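Long-range contacts in integral membrane indolylacetylinositol arabinosyltransferase EmbB (Mycolicibacterium smegmatis MC2 155, PDB 7BVC), which probably transfers arabinose in the polymerization of the arabinan of cell-wall arabinogalactan, and is bound here by ethambutol: residues Y634-G639 with A704-G709; Q881-E886 with L916-S921; P967-W972 with Q982-A987. All blocks are in the same frame, centred on the assembly; numbering follows the deposited sequence.

Interaction 1 of 3, residues Y634-G639 with A704-G709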
ATOM      1  N   TYR B 634      10.780 -18.309   2.941  1.00 45.75           N
ATOM      2  CA  TYR B 634      11.382 -18.849   1.724  1.00 45.75           C
ATOM      3  C   TYR B 634      11.304 -20.367   1.646  1.00 45.75           C
ATOM      4  O   TYR B 634      10.698 -20.899   0.712  1.00 45.75           O
ATOM      5  CB  TYR B 634      12.840 -18.376   1.609  1.00 45.75           C
ATOM      6  CG  TYR B 634      13.619 -19.059   0.511  1.00 45.75           C
ATOM      7  CD1 TYR B 634      13.089 -19.188  -0.765  1.00 45.75           C
ATOM      8  CD2 TYR B 634      14.882 -19.582   0.751  1.00 45.75           C
ATOM      9  CE1 TYR B 634      13.791 -19.818  -1.769  1.00 45.75           C
ATOM     10  CE2 TYR B 634      15.593 -20.212  -0.250  1.00 45.75           C
ATOM     11  CZ  TYR B 634      15.040 -20.327  -1.508  1.00 45.75           C
ATOM     12  OH  TYR B 634      15.737 -20.956  -2.511  1.00 45.75           O
ATOM     13  N   VAL B 635      11.884 -21.082   2.605  1.00 44.69           N
ATOM     14  CA  VAL B 635      11.863 -22.540   2.604  1.00 44.69           C
ATOM     15  C   VAL B 635      11.240 -23.113   3.863  1.00 44.69           C
ATOM     16  O   VAL B 635      10.982 -24.325   3.911  1.00 44.69           O
ATOM     17  CB  VAL B 635      13.274 -23.131   2.401  1.00 44.69           C
ATOM     18  CG1 VAL B 635      13.700 -22.991   0.953  1.00 44.69           C
ATOM     19  CG2 VAL B 635      14.270 -22.450   3.315  1.00 44.69           C
ATOM     20  N   SER B 636      11.003 -22.293   4.884  1.00 46.78           N
ATOM     21  CA  SER B 636      10.180 -22.715   6.005  1.00 46.78           C
ATOM     22  C   SER B 636       8.730 -22.905   5.589  1.00 46.78           C
ATOM     23  O   SER B 636       7.949 -23.496   6.343  1.00 46.78           O
ATOM     24  CB  SER B 636      10.277 -21.692   7.132  1.00 46.78           C
ATOM     25  OG  SER B 636      11.610 -21.577   7.592  1.00 46.78           O
ATOM     26  N   ASN B 637       8.360 -22.419   4.408  1.00 46.75           N
ATOM     27  CA  ASN B 637       7.008 -22.525   3.885  1.00 46.75           C
ATOM     28  C   ASN B 637       6.722 -23.876   3.248  1.00 46.75           C
ATOM     29  O   ASN B 637       5.572 -24.141   2.887  1.00 46.75           O
ATOM     30  CB  ASN B 637       6.765 -21.419   2.855  1.00 46.75           C
ATOM     31  CG  ASN B 637       5.340 -20.931   2.852  1.00 46.75           C
ATOM     32  OD1 ASN B 637       4.539 -21.330   3.692  1.00 46.75           O
ATOM     33  ND2 ASN B 637       5.011 -20.064   1.906  1.00 46.75           N
ATOM     34  N   PHE B 638       7.731 -24.728   3.098  1.00 46.79           N
ATOM     35  CA  PHE B 638       7.547 -26.038   2.480  1.00 46.79           C
ATOM     36  C   PHE B 638       6.802 -26.952   3.443  1.00 46.79           C
ATOM     37  O   PHE B 638       7.331 -27.318   4.498  1.00 46.79           O
ATOM     38  CB  PHE B 638       8.896 -26.642   2.102  1.00 46.79           C
ATOM     39  CG  PHE B 638       9.546 -26.003   0.909  1.00 46.79           C
ATOM     40  CD1 PHE B 638       8.976 -24.908   0.287  1.00 46.79           C
ATOM     41  CD2 PHE B 638      10.736 -26.501   0.410  1.00 46.79           C
ATOM     42  CE1 PHE B 638       9.579 -24.325  -0.807  1.00 46.79           C
ATOM     43  CE2 PHE B 638      11.342 -25.922  -0.683  1.00 46.79           C
ATOM     44  CZ  PHE B 638      10.764 -24.832  -1.292  1.00 46.79           C
ATOM     45  N   GLY B 639       5.574 -27.320   3.090  1.00 49.01           N
ATOM     46  CA  GLY B 639       4.813 -28.275   3.866  1.00 49.01           C
ATOM     47  C   GLY B 639       3.921 -27.692   4.939  1.00 49.01           C
ATOM     48  O   GLY B 639       3.322 -28.461   5.700  1.00 49.01           O
ATOM     49  N   ALA B 704       3.147 -26.821  16.132  1.00 43.98           N
ATOM     50  CA  ALA B 704       2.547 -27.850  15.291  1.00 43.98           C
ATOM     51  C   ALA B 704       2.682 -27.514  13.813  1.00 43.98           C
ATOM     52  O   ALA B 704       2.916 -28.413  12.995  1.00 43.98           O
ATOM     53  CB  ALA B 704       1.079 -28.042  15.660  1.00 43.98           C
ATOM     54  N   SER B 705       2.544 -26.237  13.451  1.00 44.10           N
ATOM     55  CA  SER B 705       2.695 -25.841  12.056  1.00 44.10           C
ATOM     56  C   SER B 705       4.083 -26.178  11.535  1.00 44.10           C
ATOM     57  O   SER B 705       4.229 -26.655  10.404  1.00 44.10           O
ATOM     58  CB  SER B 705       2.416 -24.346  11.907  1.00 44.10           C
ATOM     59  OG  SER B 705       2.599 -23.928  10.569  1.00 44.10           O
ATOM     60  N   MET B 706       5.117 -25.942  12.341  1.00 43.54           N
ATOM     61  CA  MET B 706       6.469 -26.245  11.882  1.00 43.54           C
ATOM     62  C   MET B 706       6.872 -27.698  12.092  1.00 43.54           C
ATOM     63  O   MET B 706       7.857 -28.139  11.493  1.00 43.54           O
ATOM     64  CB  MET B 706       7.487 -25.329  12.562  1.00 43.54           C
ATOM     65  CG  MET B 706       7.483 -23.914  12.017  1.00 43.54           C
ATOM     66  SD  MET B 706       7.524 -23.852  10.217  1.00 43.54           S
ATOM     67  CE  MET B 706       9.147 -24.524   9.895  1.00 43.54           C
ATOM     68  N   ALA B 707       6.150 -28.451  12.922  1.00 43.77           N
ATOM     69  CA  ALA B 707       6.450 -29.868  13.083  1.00 43.77           C
ATOM     70  C   ALA B 707       5.701 -30.752  12.097  1.00 43.77           C
ATOM     71  O   ALA B 707       6.099 -31.902  11.893  1.00 43.77           O
ATOM     72  CB  ALA B 707       6.134 -30.319  14.510  1.00 43.77           C
ATOM     73  N   ILE B 708       4.626 -30.249  11.485  1.00 45.61           N
ATOM     74  CA  ILE B 708       3.892 -31.052  10.513  1.00 45.61           C
ATOM     75  C   ILE B 708       4.623 -31.090   9.175  1.00 45.61           C
ATOM     76  O   ILE B 708       4.625 -32.117   8.484  1.00 45.61           O
ATOM     77  CB  ILE B 708       2.456 -30.510  10.366  1.00 45.61           C
ATOM     78  CG1 ILE B 708       1.594 -30.967  11.542  1.00 45.61           C
ATOM     79  CG2 ILE B 708       1.831 -30.958   9.057  1.00 45.61           C
ATOM     80  CD1 ILE B 708       0.220 -30.339  11.565  1.00 45.61           C
ATOM     81  N   GLY B 709       5.260 -29.981   8.791  1.00 44.75           N
ATOM     82  CA  GLY B 709       5.955 -29.942   7.516  1.00 44.75           C
ATOM     83  C   GLY B 709       7.142 -30.882   7.461  1.00 44.75           C
ATOM     84  O   GLY B 709       7.443 -31.455   6.411  1.00 44.75           O
TER
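Met706 offers a worked example of how a flexible side chain and a pair of glycines can join a loop to a helix without a single hydrogen bond across the join. Its CB leaves helix 690-712 along a course that does not lead straight to the loop 634-639, and CG is set anti to the carbonyl carbon, beside the backbone N (chi1 -75°). Neither CB nor CG meets the loop; the bends that follow at chi2 (-48°) and chi3 (-66°) fold the thioether round until it does. SD then lies 3.9 Å from Ser636 O, and the terminal CE sits at the same 3.9 Å from Ser636 O. CE also reaches Ser636 CB at 4.1 Å, so the methyl rests against both the backbone and the side-chain root of one residue. That residue belongs to a type I beta turn running from Val635 to Phe638, spanned by a weak hydrogen bond from Phe638 N to Val635 O.

Beyond the turn, backbone meets backbone. Gly639, with a positive phi that glycine adopts readily, comes up to Gly709, their CA atoms 4.2 Å apart. A CA-H...O contact joins Gly709 CA to Gly639 O at 3.5 Å, and Phe638 O lies 4.2 Å from Gly709 CA. The ring of Phe638 leads away from the helix and packs on Gln1043, while Ser705 OG is tied by a hydrogen bond to Asn630 ND2, a second link between this helix and the chain just ahead of the loop.

The arrangement is a close approach of loop to helix at two glycines, joining the connection between helices 608-625 and 654-675 of the GT-C-type membrane region to a helix predicted to cross the membrane.

Interaction 2 of 3, residues Q881-E886 with L916-S921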
ATOM      1  N   GLN B 881      -7.757 -24.741 -20.833  1.00 75.50           N
ATOM      2  CA  GLN B 881      -7.730 -25.807 -21.821  1.00 75.50           C
ATOM      3  C   GLN B 881      -6.797 -26.926 -21.364  1.00 75.50           C
ATOM      4  O   GLN B 881      -5.958 -26.749 -20.477  1.00 75.50           O
ATOM      5  CB  GLN B 881      -7.308 -25.259 -23.181  1.00 75.50           C
ATOM      6  CG  GLN B 881      -8.044 -23.991 -23.575  1.00 75.50           C
ATOM      7  CD  GLN B 881      -9.540 -24.088 -23.350  1.00 75.50           C
ATOM      8  OE1 GLN B 881     -10.183 -25.048 -23.773  1.00 75.50           O
ATOM      9  NE2 GLN B 881     -10.101 -23.094 -22.675  1.00 75.50           N
ATOM     10  N   THR B 882      -6.944 -28.099 -21.978  1.00 76.55           N
ATOM     11  CA  THR B 882      -6.373 -29.315 -21.413  1.00 76.55           C
ATOM     12  C   THR B 882      -5.244 -29.860 -22.272  1.00 76.55           C
ATOM     13  O   THR B 882      -5.323 -29.857 -23.503  1.00 76.55           O
ATOM     14  CB  THR B 882      -7.441 -30.400 -21.240  1.00 76.55           C
ATOM     15  OG1 THR B 882      -7.963 -30.770 -22.520  1.00 76.55           O
ATOM     16  CG2 THR B 882      -8.574 -29.891 -20.367  1.00 76.55           C
ATOM     17  N   VAL B 883      -4.190 -30.319 -21.602  1.00 72.85           N
ATOM     18  CA  VAL B 883      -3.148 -31.151 -22.192  1.00 72.85           C
ATOM     19  C   VAL B 883      -2.864 -32.273 -21.204  1.00 72.85           C
ATOM     20  O   VAL B 883      -2.444 -32.011 -20.071  1.00 72.85           O
ATOM     21  CB  VAL B 883      -1.863 -30.365 -22.499  1.00 72.85           C
ATOM     22  CG1 VAL B 883      -0.775 -31.310 -22.987  1.00 72.85           C
ATOM     23  CG2 VAL B 883      -2.132 -29.292 -23.536  1.00 72.85           C
ATOM     24  N   ASP B 884      -3.094 -33.515 -21.626  1.00 72.09           N
ATOM     25  CA  ASP B 884      -2.945 -34.654 -20.732  1.00 72.09           C
ATOM     26  C   ASP B 884      -2.008 -35.693 -21.330  1.00 72.09           C
ATOM     27  O   ASP B 884      -1.347 -35.433 -22.340  1.00 72.09           O
ATOM     28  CB  ASP B 884      -4.307 -35.277 -20.421  1.00 72.09           C
ATOM     29  CG  ASP B 884      -5.078 -34.495 -19.377  1.00 72.09           C
ATOM     30  OD1 ASP B 884      -4.490 -33.582 -18.763  1.00 72.09           O
ATOM     31  OD2 ASP B 884      -6.273 -34.792 -19.168  1.00 72.09           O
ATOM     32  N   LEU B 885      -1.937 -36.868 -20.711  1.00 72.45           N
ATOM     33  CA  LEU B 885      -0.979 -37.889 -21.123  1.00 72.45           C
ATOM     34  C   LEU B 885      -1.652 -39.248 -21.019  1.00 72.45           C
ATOM     35  O   LEU B 885      -1.938 -39.713 -19.913  1.00 72.45           O
ATOM     36  CB  LEU B 885       0.271 -37.838 -20.253  1.00 72.45           C
ATOM     37  CG  LEU B 885       1.510 -38.489 -20.852  1.00 72.45           C
ATOM     38  CD1 LEU B 885       2.205 -37.502 -21.766  1.00 72.45           C
ATOM     39  CD2 LEU B 885       2.448 -38.982 -19.767  1.00 72.45           C
ATOM     40  N   GLU B 886      -1.895 -39.885 -22.159  1.00 77.76           N
ATOM     41  CA  GLU B 886      -2.480 -41.217 -22.177  1.00 77.76           C
ATOM     42  C   GLU B 886      -1.384 -42.268 -22.262  1.00 77.76           C
ATOM     43  O   GLU B 886      -0.420 -42.116 -23.016  1.00 77.76           O
ATOM     44  CB  GLU B 886      -3.443 -41.366 -23.355  1.00 77.76           C
ATOM     45  CG  GLU B 886      -4.855 -40.910 -23.058  1.00 77.76           C
ATOM     46  CD  GLU B 886      -5.893 -41.731 -23.790  1.00 77.76           C
ATOM     47  OE1 GLU B 886      -5.503 -42.573 -24.624  1.00 77.76           O
ATOM     48  OE2 GLU B 886      -7.098 -41.538 -23.530  1.00 77.76           O
ATOM     49  N   LEU B 916       5.458 -29.262 -18.059  1.00 63.66           N
ATOM     50  CA  LEU B 916       4.387 -30.025 -17.439  1.00 63.66           C
ATOM     51  C   LEU B 916       4.975 -31.342 -16.960  1.00 63.66           C
ATOM     52  O   LEU B 916       5.611 -32.058 -17.743  1.00 63.66           O
ATOM     53  CB  LEU B 916       3.248 -30.288 -18.426  1.00 63.66           C
ATOM     54  CG  LEU B 916       2.861 -29.202 -19.434  1.00 63.66           C
ATOM     55  CD1 LEU B 916       1.643 -29.629 -20.235  1.00 63.66           C
ATOM     56  CD2 LEU B 916       2.616 -27.866 -18.762  1.00 63.66           C
ATOM     57  N   ARG B 917       4.761 -31.652 -15.684  1.00 62.92           N
ATOM     58  CA  ARG B 917       5.376 -32.795 -15.027  1.00 62.92           C
ATOM     59  C   ARG B 917       4.388 -33.948 -14.925  1.00 62.92           C
ATOM     60  O   ARG B 917       3.207 -33.745 -14.634  1.00 62.92           O
ATOM     61  CB  ARG B 917       5.864 -32.425 -13.624  1.00 62.92           C
ATOM     62  CG  ARG B 917       7.081 -31.513 -13.578  1.00 62.92           C
ATOM     63  CD  ARG B 917       6.679 -30.052 -13.639  1.00 62.92           C
ATOM     64  NE  ARG B 917       7.826 -29.156 -13.550  1.00 62.92           N
ATOM     65  CZ  ARG B 917       8.152 -28.471 -12.461  1.00 62.92           C
ATOM     66  NH1 ARG B 917       7.416 -28.578 -11.365  1.00 62.92           N
ATOM     67  NH2 ARG B 917       9.214 -27.677 -12.467  1.00 62.92           N
ATOM     68  N   TYR B 918       4.883 -35.162 -15.158  1.00 65.87           N
ATOM     69  CA  TYR B 918       4.108 -36.382 -14.955  1.00 65.87           C
ATOM     70  C   TYR B 918       5.022 -37.374 -14.250  1.00 65.87           C
ATOM     71  O   TYR B 918       5.912 -37.964 -14.883  1.00 65.87           O
ATOM     72  CB  TYR B 918       3.593 -36.951 -16.276  1.00 65.87           C
ATOM     73  CG  TYR B 918       2.831 -35.959 -17.123  1.00 65.87           C
ATOM     74  CD1 TYR B 918       1.552 -35.559 -16.772  1.00 65.87           C
ATOM     75  CD2 TYR B 918       3.392 -35.423 -18.271  1.00 65.87           C
ATOM     76  CE1 TYR B 918       0.852 -34.656 -17.544  1.00 65.87           C
ATOM     77  CE2 TYR B 918       2.702 -34.516 -19.046  1.00 65.87           C
ATOM     78  CZ  TYR B 918       1.433 -34.137 -18.676  1.00 65.87           C
ATOM     79  OH  TYR B 918       0.736 -33.234 -19.443  1.00 65.87           O
ATOM     80  N   PRO B 919       4.863 -37.558 -12.943  1.00 67.88           N
ATOM     81  CA  PRO B 919       5.706 -38.522 -12.235  1.00 67.88           C
ATOM     82  C   PRO B 919       5.437 -39.933 -12.722  1.00 67.88           C
ATOM     83  O   PRO B 919       4.296 -40.312 -12.997  1.00 67.88           O
ATOM     84  CB  PRO B 919       5.294 -38.348 -10.770  1.00 67.88           C
ATOM     85  CG  PRO B 919       3.927 -37.760 -10.830  1.00 67.88           C
ATOM     86  CD  PRO B 919       3.906 -36.892 -12.044  1.00 67.88           C
ATOM     87  N   ARG B 920       6.505 -40.718 -12.829  1.00 74.10           N
ATOM     88  CA  ARG B 920       6.370 -42.078 -13.332  1.00 74.10           C
ATOM     89  C   ARG B 920       5.859 -43.051 -12.277  1.00 74.10           C
ATOM     90  O   ARG B 920       5.916 -44.266 -12.492  1.00 74.10           O
ATOM     91  CB  ARG B 920       7.701 -42.574 -13.902  1.00 74.10           C
ATOM     92  CG  ARG B 920       7.521 -43.417 -15.154  1.00 74.10           C
ATOM     93  CD  ARG B 920       8.730 -44.277 -15.450  1.00 74.10           C
ATOM     94  NE  ARG B 920       9.908 -43.482 -15.774  1.00 74.10           N
ATOM     95  CZ  ARG B 920      11.056 -44.001 -16.189  1.00 74.10           C
ATOM     96  NH1 ARG B 920      11.180 -45.312 -16.335  1.00 74.10           N
ATOM     97  NH2 ARG B 920      12.082 -43.210 -16.464  1.00 74.10           N
ATOM     98  N   SER B 921       5.365 -42.549 -11.147  1.00 74.22           N
ATOM     99  CA  SER B 921       4.682 -43.392 -10.176  1.00 74.22           C
ATOM    100  C   SER B 921       3.204 -43.548 -10.493  1.00 74.22           C
ATOM    101  O   SER B 921       2.613 -44.582 -10.164  1.00 74.22           O
ATOM    102  CB  SER B 921       4.849 -42.818  -8.766  1.00 74.22           C
ATOM    103  OG  SER B 921       4.279 -41.525  -8.670  1.00 74.22           O
TER
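Two first torsions aim the main partners at each other: Tyr918 carries CG anti to its carbonyl carbon (chi1 -53°), and Leu885 carries CG anti to its backbone N (chi1 -160°). The phenol ring is thereby laid across Leu885, whose CB stands 4.1 Å from the centroid of the Tyr918 ring and only 6° off its normal. This is a CH-pi contact squarely over the face. The branches of the leucine spread along the same ring, CD2 approaching Tyr918 CD2 at 4.0 Å and CD1 coming to 4.1 Å from Tyr918 CE2. At the far end of the ring the hydroxyl arrives beside the backbone of Val883. There Val883 CG1, anti to its own N, meets Leu916 CD1 at 4.0 Å, the two side chains crossing at about a right angle.

The packing is mainly apolar and lies between the faces of two antiparallel sheets, as in a beta-sandwich. Strand 882-889 lies between strands 929-936 and 897-898 in one sheet, whereas strand 914-918 is an outermost strand of the other, paired with 860-866. Ile862 of that strand touches both Leu885 and Tyr918, while Val930 and Val932 of strand 929-936 flank Leu885 and Val883.

Interaction 3 of 3, residues P967-W972 with Q982-A987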
ATOM      1  N   PRO B 967      32.590 -19.326  -8.869  1.00 49.87           N
ATOM      2  CA  PRO B 967      31.828 -18.217  -8.285  1.00 49.87           C
ATOM      3  C   PRO B 967      30.389 -18.221  -8.777  1.00 49.87           C
ATOM      4  O   PRO B 967      30.115 -18.484  -9.951  1.00 49.87           O
ATOM      5  CB  PRO B 967      32.582 -16.973  -8.762  1.00 49.87           C
ATOM      6  CG  PRO B 967      33.325 -17.418  -9.971  1.00 49.87           C
ATOM      7  CD  PRO B 967      33.675 -18.854  -9.745  1.00 49.87           C
ATOM      8  N   VAL B 968      29.468 -17.923  -7.866  1.00 45.96           N
ATOM      9  CA  VAL B 968      28.038 -17.972  -8.137  1.00 45.96           C
ATOM     10  C   VAL B 968      27.395 -16.708  -7.585  1.00 45.96           C
ATOM     11  O   VAL B 968      27.678 -16.302  -6.453  1.00 45.96           O
ATOM     12  CB  VAL B 968      27.395 -19.231  -7.515  1.00 45.96           C
ATOM     13  CG1 VAL B 968      25.899 -19.051  -7.346  1.00 45.96           C
ATOM     14  CG2 VAL B 968      27.692 -20.451  -8.366  1.00 45.96           C
ATOM     15  N   LEU B 969      26.532 -16.083  -8.385  1.00 46.00           N
ATOM     16  CA  LEU B 969      25.782 -14.910  -7.951  1.00 46.00           C
ATOM     17  C   LEU B 969      24.479 -15.386  -7.319  1.00 46.00           C
ATOM     18  O   LEU B 969      23.549 -15.791  -8.022  1.00 46.00           O
ATOM     19  CB  LEU B 969      25.517 -13.974  -9.127  1.00 46.00           C
ATOM     20  CG  LEU B 969      25.217 -12.504  -8.825  1.00 46.00           C
ATOM     21  CD1 LEU B 969      25.621 -11.642 -10.002  1.00 46.00           C
ATOM     22  CD2 LEU B 969      23.751 -12.291  -8.500  1.00 46.00           C
ATOM     23  N   MET B 970      24.415 -15.348  -5.995  1.00 47.49           N
ATOM     24  CA  MET B 970      23.224 -15.744  -5.259  1.00 47.49           C
ATOM     25  C   MET B 970      22.445 -14.496  -4.875  1.00 47.49           C
ATOM     26  O   MET B 970      23.026 -13.532  -4.371  1.00 47.49           O
ATOM     27  CB  MET B 970      23.594 -16.541  -4.010  1.00 47.49           C
ATOM     28  CG  MET B 970      23.922 -17.996  -4.276  1.00 47.49           C
ATOM     29  SD  MET B 970      24.517 -18.850  -2.807  1.00 47.49           S
ATOM     30  CE  MET B 970      26.273 -18.553  -2.932  1.00 47.49           C
ATOM     31  N   ASP B 971      21.135 -14.508  -5.119  1.00 49.42           N
ATOM     32  CA  ASP B 971      20.317 -13.392  -4.682  1.00 49.42           C
ATOM     33  C   ASP B 971      20.327 -13.310  -3.156  1.00 49.42           C
ATOM     34  O   ASP B 971      20.701 -14.253  -2.457  1.00 49.42           O
ATOM     35  CB  ASP B 971      18.892 -13.535  -5.211  1.00 49.42           C
ATOM     36  CG  ASP B 971      18.775 -13.152  -6.674  1.00 49.42           C
ATOM     37  OD1 ASP B 971      19.804 -13.173  -7.380  1.00 49.42           O
ATOM     38  OD2 ASP B 971      17.655 -12.827  -7.120  1.00 49.42           O
ATOM     39  N   TRP B 972      19.909 -12.159  -2.635  1.00 49.55           N
ATOM     40  CA  TRP B 972      20.009 -11.922  -1.199  1.00 49.55           C
ATOM     41  C   TRP B 972      19.034 -12.761  -0.386  1.00 49.55           C
ATOM     42  O   TRP B 972      19.070 -12.693   0.847  1.00 49.55           O
ATOM     43  CB  TRP B 972      19.808 -10.437  -0.886  1.00 49.55           C
ATOM     44  CG  TRP B 972      18.481  -9.880  -1.285  1.00 49.55           C
ATOM     45  CD1 TRP B 972      18.200  -9.176  -2.417  1.00 49.55           C
ATOM     46  CD2 TRP B 972      17.257  -9.949  -0.544  1.00 49.55           C
ATOM     47  NE1 TRP B 972      16.877  -8.815  -2.434  1.00 49.55           N
ATOM     48  CE2 TRP B 972      16.276  -9.278  -1.294  1.00 49.55           C
ATOM     49  CE3 TRP B 972      16.897 -10.519   0.681  1.00 49.55           C
ATOM     50  CZ2 TRP B 972      14.959  -9.163  -0.865  1.00 49.55           C
ATOM     51  CZ3 TRP B 972      15.590 -10.404   1.104  1.00 49.55           C
ATOM     52  CH2 TRP B 972      14.637  -9.732   0.335  1.00 49.55           C
ATOM     53  N   GLN B 982      30.257 -20.949  -3.504  1.00 52.38           N
ATOM     54  CA  GLN B 982      31.096 -19.808  -3.160  1.00 52.38           C
ATOM     55  C   GLN B 982      30.546 -18.545  -3.793  1.00 52.38           C
ATOM     56  O   GLN B 982      30.217 -18.550  -4.987  1.00 52.38           O
ATOM     57  CB  GLN B 982      32.529 -20.036  -3.628  1.00 52.38           C
ATOM     58  CG  GLN B 982      33.551 -19.204  -2.877  1.00 52.38           C
ATOM     59  CD  GLN B 982      34.787 -18.923  -3.700  1.00 52.38           C
ATOM     60  OE1 GLN B 982      34.780 -19.074  -4.921  1.00 52.38           O
ATOM     61  NE2 GLN B 982      35.858 -18.512  -3.033  1.00 52.38           N
ATOM     62  N   PRO B 983      30.433 -17.448  -3.044  1.00 49.00           N
ATOM     63  CA  PRO B 983      29.911 -16.209  -3.631  1.00 49.00           C
ATOM     64  C   PRO B 983      30.902 -15.551  -4.575  1.00 49.00           C
ATOM     65  O   PRO B 983      32.003 -16.061  -4.798  1.00 49.00           O
ATOM     66  CB  PRO B 983      29.640 -15.333  -2.404  1.00 49.00           C
ATOM     67  CG  PRO B 983      30.611 -15.813  -1.392  1.00 49.00           C
ATOM     68  CD  PRO B 983      30.747 -17.292  -1.614  1.00 49.00           C
ATOM     69  N   MET B 984      30.516 -14.409  -5.130  1.00 48.77           N
ATOM     70  CA  MET B 984      31.346 -13.658  -6.066  1.00 48.77           C
ATOM     71  C   MET B 984      32.119 -12.614  -5.267  1.00 48.77           C
ATOM     72  O   MET B 984      31.586 -11.557  -4.923  1.00 48.77           O
ATOM     73  CB  MET B 984      30.481 -13.029  -7.151  1.00 48.77           C
ATOM     74  CG  MET B 984      31.240 -12.245  -8.192  1.00 48.77           C
ATOM     75  SD  MET B 984      30.124 -11.436  -9.351  1.00 48.77           S
ATOM     76  CE  MET B 984      29.091 -10.498  -8.233  1.00 48.77           C
ATOM     77  N   LEU B 985      33.381 -12.918  -4.970  1.00 48.34           N
ATOM     78  CA  LEU B 985      34.196 -12.050  -4.136  1.00 48.34           C
ATOM     79  C   LEU B 985      34.591 -10.786  -4.895  1.00 48.34           C
ATOM     80  O   LEU B 985      34.487 -10.699  -6.121  1.00 48.34           O
ATOM     81  CB  LEU B 985      35.448 -12.785  -3.662  1.00 48.34           C
ATOM     82  CG  LEU B 985      35.249 -14.047  -2.824  1.00 48.34           C
ATOM     83  CD1 LEU B 985      36.585 -14.703  -2.533  1.00 48.34           C
ATOM     84  CD2 LEU B 985      34.525 -13.721  -1.534  1.00 48.34           C
ATOM     85  N   HIS B 986      35.057  -9.795  -4.140  1.00 44.47           N
ATOM     86  CA  HIS B 986      35.556  -8.555  -4.712  1.00 44.47           C
ATOM     87  C   HIS B 986      36.649  -8.005  -3.812  1.00 44.47           C
ATOM     88  O   HIS B 986      36.600  -8.161  -2.590  1.00 44.47           O
ATOM     89  CB  HIS B 986      34.437  -7.521  -4.894  1.00 44.47           C
ATOM     90  CG  HIS B 986      34.040  -6.824  -3.630  1.00 44.47           C
ATOM     91  ND1 HIS B 986      33.057  -7.303  -2.793  1.00 44.47           N
ATOM     92  CD2 HIS B 986      34.483  -5.673  -3.071  1.00 44.47           C
ATOM     93  CE1 HIS B 986      32.917  -6.483  -1.767  1.00 44.47           C
ATOM     94  NE2 HIS B 986      33.770  -5.486  -1.911  1.00 44.47           N
ATOM     95  N   ALA B 987      37.638  -7.365  -4.428  1.00 44.05           N
ATOM     96  CA  ALA B 987      38.754  -6.793  -3.687  1.00 44.05           C
ATOM     97  C   ALA B 987      39.377  -5.689  -4.525  1.00 44.05           C
ATOM     98  O   ALA B 987      39.570  -5.864  -5.732  1.00 44.05           O
ATOM     99  CB  ALA B 987      39.800  -7.857  -3.344  1.00 44.05           C
TER
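Along the strand 968-970, successive residues turn their side chains to opposite sides, and the chain at 982-984 exploits both sides as well as the edge between them. On one side Leu969 and Met984 lie next to each other, pointing the same way. Each has CG anti to its backbone N, beside the carbonyl carbon. Met984 stays extended through chi2 and bends only at chi3 (55°), which brings its terminal CE to 4.1 Å from Leu969 CD1, methyl against methyl.

Met970 reaches out from the other side. Its CG is anti to the carbonyl carbon, chi2 is extended, and a turn at chi3 returns the tip to the partner chain, CE lying 4.3 Å from Pro983 N and 4.4 Å from Gln982 C. The methyl therefore rests on the peptide link that leads into the proline. Val968 sends CG1 anti to its backbone N and CG2 anti to its carbonyl carbon, with CB at 3.8 Å from Gln982 O. Pro967 adds its ring, whose CB is 4.1 Å from Pro983 O.

Between the two sides runs the one hydrogen bond that joins the segments, from Val968 N to Gln982 O at 3.0 Å. It is bent at the hydrogen (140°), although the donor lies nearly along the C=O axis (168°). On its other edge the strand pairs in parallel with 996-999, through the backbone of Leu969, and a little further on Trp972 touches ethambutol and meets Trp1012 edge-to-face.

The chemistry implies a contact of van der Waals packing and one backbone hydrogen bond: the N-H of Val968, on the outward edge of an outermost strand, is satisfied, Leu969 is covered by the methyl of Met984, Met970, Val968 and Pro967 pack on the partner backbone, and no charged group takes part between the two segments.

How the interactions relate
Followed from the N terminus, the three contacts come strictly in series, none nesting in or crossing another, and each loop is shorter than the last. Interaction 1 closes a loop of 64 residues, mostly helical, joining the loop after helix 608-625 to helix 690-712. Interaction 2 closes 29 residues and ties two sheets face to face. Interaction 3 closes only nine, covering the edge of a six-stranded mixed sheet near the ethambutol pocket. Interaction 1 has its centre about 28 Å from those of both others, which are about 38 Å apart, so the loop-helix join, the sandwich and the pocket-side sheet lie in separate parts of the chain and their contacts do not touch.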